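Local atomic coordinates of putative cell adhesion protein (Bacteroides eggerthii, PDB entry 4GPV), a protein that probably serves as a structural subunit of a fimbria-like pilus and may thereby take part in cell adhesion by a human gut bacterium. Residues 49-54 against 98-103. Sequence-based numbering, arbitrary orientation.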
loop_
_atom_site.group_PDB
_atom_site.type_symbol
_atom_site.label_atom_id
_atom_site.label_comp_id
_atom_site.label_asym_id
_atom_site.label_seq_id
_atom_site.Cartn_x
_atom_site.Cartn_y
_atom_site.Cartn_z
ATOM N N ASN A 49 -8.056 3.382 -16.188
ATOM C CA ASN A 49 -9.482 3.118 -16.314
ATOM C C ASN A 49 -10.150 3.397 -14.982
ATOM O O ASN A 49 -9.457 3.556 -13.953
ATOM C CB ASN A 49 -9.724 1.664 -16.730
ATOM C CG ASN A 49 -9.047 0.686 -15.805
ATOM O OD1 ASN A 49 -9.445 0.526 -14.632
ATOM N ND2 ASN A 49 -7.966 0.080 -16.299
ATOM N N TYR A 50 -11.475 3.485 -14.986
ATOM C CA TYR A 50 -12.181 3.692 -13.713
ATOM C C TYR A 50 -13.631 3.232 -13.842
ATOM O O TYR A 50 -14.122 3.030 -14.947
ATOM C CB TYR A 50 -12.105 5.171 -13.259
ATOM C CG TYR A 50 -12.705 6.164 -14.240
ATOM C CD1 TYR A 50 -11.944 6.700 -15.271
ATOM C CD2 TYR A 50 -14.043 6.556 -14.140
ATOM C CE1 TYR A 50 -12.492 7.604 -16.184
ATOM C CE2 TYR A 50 -14.601 7.462 -15.046
ATOM C CZ TYR A 50 -13.813 7.997 -16.055
ATOM O OH TYR A 50 -14.323 8.899 -16.953
ATOM N N LEU A 51 -14.291 3.069 -12.709
ATOM C CA LEU A 51 -15.707 2.730 -12.618
ATOM C C LEU A 51 -16.412 3.819 -11.830
ATOM O O LEU A 51 -15.888 4.279 -10.814
ATOM C CB LEU A 51 -15.960 1.356 -11.948
ATOM C CG LEU A 51 -15.257 0.124 -12.562
ATOM C CD1 LEU A 51 -15.342 -1.085 -11.610
ATOM C CD2 LEU A 51 -15.883 -0.239 -13.896
ATOM N N VAL A 52 -17.610 4.184 -12.251
ATOM C CA VAL A 52 -18.442 5.155 -11.520
ATOM C C VAL A 52 -19.741 4.431 -11.125
ATOM O O VAL A 52 -20.442 3.882 -11.986
ATOM C CB VAL A 52 -18.761 6.488 -12.278
ATOM C CG1 VAL A 52 -19.549 7.472 -11.398
ATOM C CG2 VAL A 52 -17.502 7.157 -12.832
ATOM N N PHE A 53 -20.040 4.426 -9.828
ATOM C CA PHE A 53 -21.262 3.847 -9.284
ATOM C C PHE A 53 -22.139 4.976 -8.779
ATOM O O PHE A 53 -21.657 5.842 -8.047
ATOM C CB PHE A 53 -20.968 2.858 -8.137
ATOM C CG PHE A 53 -19.968 1.782 -8.474
ATOM C CD1 PHE A 53 -18.599 2.041 -8.420
ATOM C CD2 PHE A 53 -20.390 0.504 -8.817
ATOM C CE1 PHE A 53 -17.666 1.051 -8.744
ATOM C CE2 PHE A 53 -19.457 -0.491 -9.148
ATOM C CZ PHE A 53 -18.105 -0.211 -9.112
ATOM N N LEU A 54 -23.419 4.969 -9.160
ATOM C CA LEU A 54 -24.347 5.988 -8.707
ATOM C C LEU A 54 -25.425 5.329 -7.876
ATOM O O LEU A 54 -25.969 4.318 -8.304
ATOM C CB LEU A 54 -24.983 6.745 -9.889
ATOM C CG LEU A 54 -24.034 7.531 -10.797
ATOM C CD1 LEU A 54 -24.793 8.058 -12.047
ATOM C CD2 LEU A 54 -23.411 8.676 -10.061
ATOM N N GLY A 98 -14.589 -8.724 -12.656
ATOM C CA GLY A 98 -13.770 -7.954 -11.725
ATOM C C GLY A 98 -14.317 -7.935 -10.311
ATOM O O GLY A 98 -15.342 -8.564 -10.005
ATOM N N LEU A 99 -13.644 -7.169 -9.432
ATOM C CA LEU A 99 -14.011 -7.084 -8.019
ATOM C C LEU A 99 -15.412 -6.552 -7.753
ATOM O O LEU A 99 -16.005 -6.899 -6.726
ATOM C CB LEU A 99 -12.991 -6.203 -7.267
ATOM C CG LEU A 99 -11.578 -6.795 -7.170
ATOM C CD1 LEU A 99 -10.635 -5.784 -6.648
ATOM C CD2 LEU A 99 -11.540 -8.055 -6.285
ATOM N N PHE A 100 -15.942 -5.741 -8.673
ATOM C CA PHE A 100 -17.200 -5.040 -8.508
ATOM C C PHE A 100 -18.365 -5.603 -9.323
ATOM O O PHE A 100 -19.462 -5.029 -9.268
ATOM C CB PHE A 100 -17.005 -3.574 -8.886
ATOM C CG PHE A 100 -15.923 -2.943 -8.047
ATOM C CD1 PHE A 100 -16.210 -2.434 -6.783
ATOM C CD2 PHE A 100 -14.608 -2.902 -8.499
ATOM C CE1 PHE A 100 -15.189 -1.894 -5.986
ATOM C CE2 PHE A 100 -13.593 -2.363 -7.706
ATOM C CZ PHE A 100 -13.905 -1.840 -6.465
ATOM N N ALA A 101 -18.126 -6.690 -10.068
ATOM C CA ALA A 101 -19.134 -7.319 -10.953
ATOM C C ALA A 101 -20.449 -7.709 -10.255
ATOM O O ALA A 101 -21.497 -7.737 -10.926
ATOM C CB ALA A 101 -18.535 -8.556 -11.591
ATOM N N THR A 102 -20.419 -8.038 -8.937
ATOM C CA THR A 102 -21.649 -8.473 -8.239
ATOM C C THR A 102 -22.257 -7.360 -7.358
ATOM O O THR A 102 -23.191 -7.625 -6.606
ATOM C CB THR A 102 -21.384 -9.745 -7.398
ATOM O OG1 THR A 102 -20.526 -9.431 -6.298
ATOM C CG2 THR A 102 -20.830 -10.901 -8.226
ATOM N N VAL A 103 -21.723 -6.123 -7.430
ATOM C CA VAL A 103 -22.255 -4.992 -6.654
ATOM C C VAL A 103 -23.669 -4.657 -7.155
ATOM O O VAL A 103 -23.852 -4.406 -8.355
ATOM C CB VAL A 103 -21.336 -3.754 -6.724
ATOM C CG1 VAL A 103 -22.029 -2.513 -6.176
ATOM C CG2 VAL A 103 -20.021 -4.004 -5.988
#
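Phe100 reaches from the loop 98-103 to strand 50-56 and meets Leu51 and Phe53, two residues on the same side of that strand. Followed outward from the backbone, its CB comes first against the edge of the Phe53 ring, lying near the plane of that ring and 3.5 Å from Phe53 CZ. At CG the two neighbours share one atom: Phe53 CZ lies 3.7 Å away and Leu51 CD1 4.1 Å. Beyond it the ring divides its contacts, CD1 keeping to Phe53 CZ while CD2 packs 3.7 Å from Leu51 CD1. CG stands anti to the carbonyl carbon and beside the backbone N (chi1 -58°), which carries the ring past the tip of Phe53, whose side chain it crosses at about a right angle, to Leu51. The two aromatic rings meet obliquely, their planes inclined at 50°. Val103 completes the contact more loosely, its CG1 4.3 Å from Phe53 CD2. All four residues are buried and apolar, which suits a contact with no hydrogen bond between the segments: broad rings bridge the distance between strand and loop, and branched leucine and valine methyls fill in beside them. Two successive type I turns, Gly98 to Ala101 and Phe100 to Val103, shape the loop, and the Val103 N to Phe100 O bond closes the second, whose first and last residues both point toward the strand. An alanine in place of Phe100 would keep the CB against Phe53 CZ but would probably leave Leu51 CD1 without the aromatic carbons that pack on it, and Phe194 without its edge-to-face partner. The strand itself pairs antiparallel with strands 66-68 and 83-90, and the loop lies over this sheet, while Leu109 of helix 106-111 touches Phe53, Phe100 and Val103 alike, tying helix, loop and sheet into one hydrophobic layer.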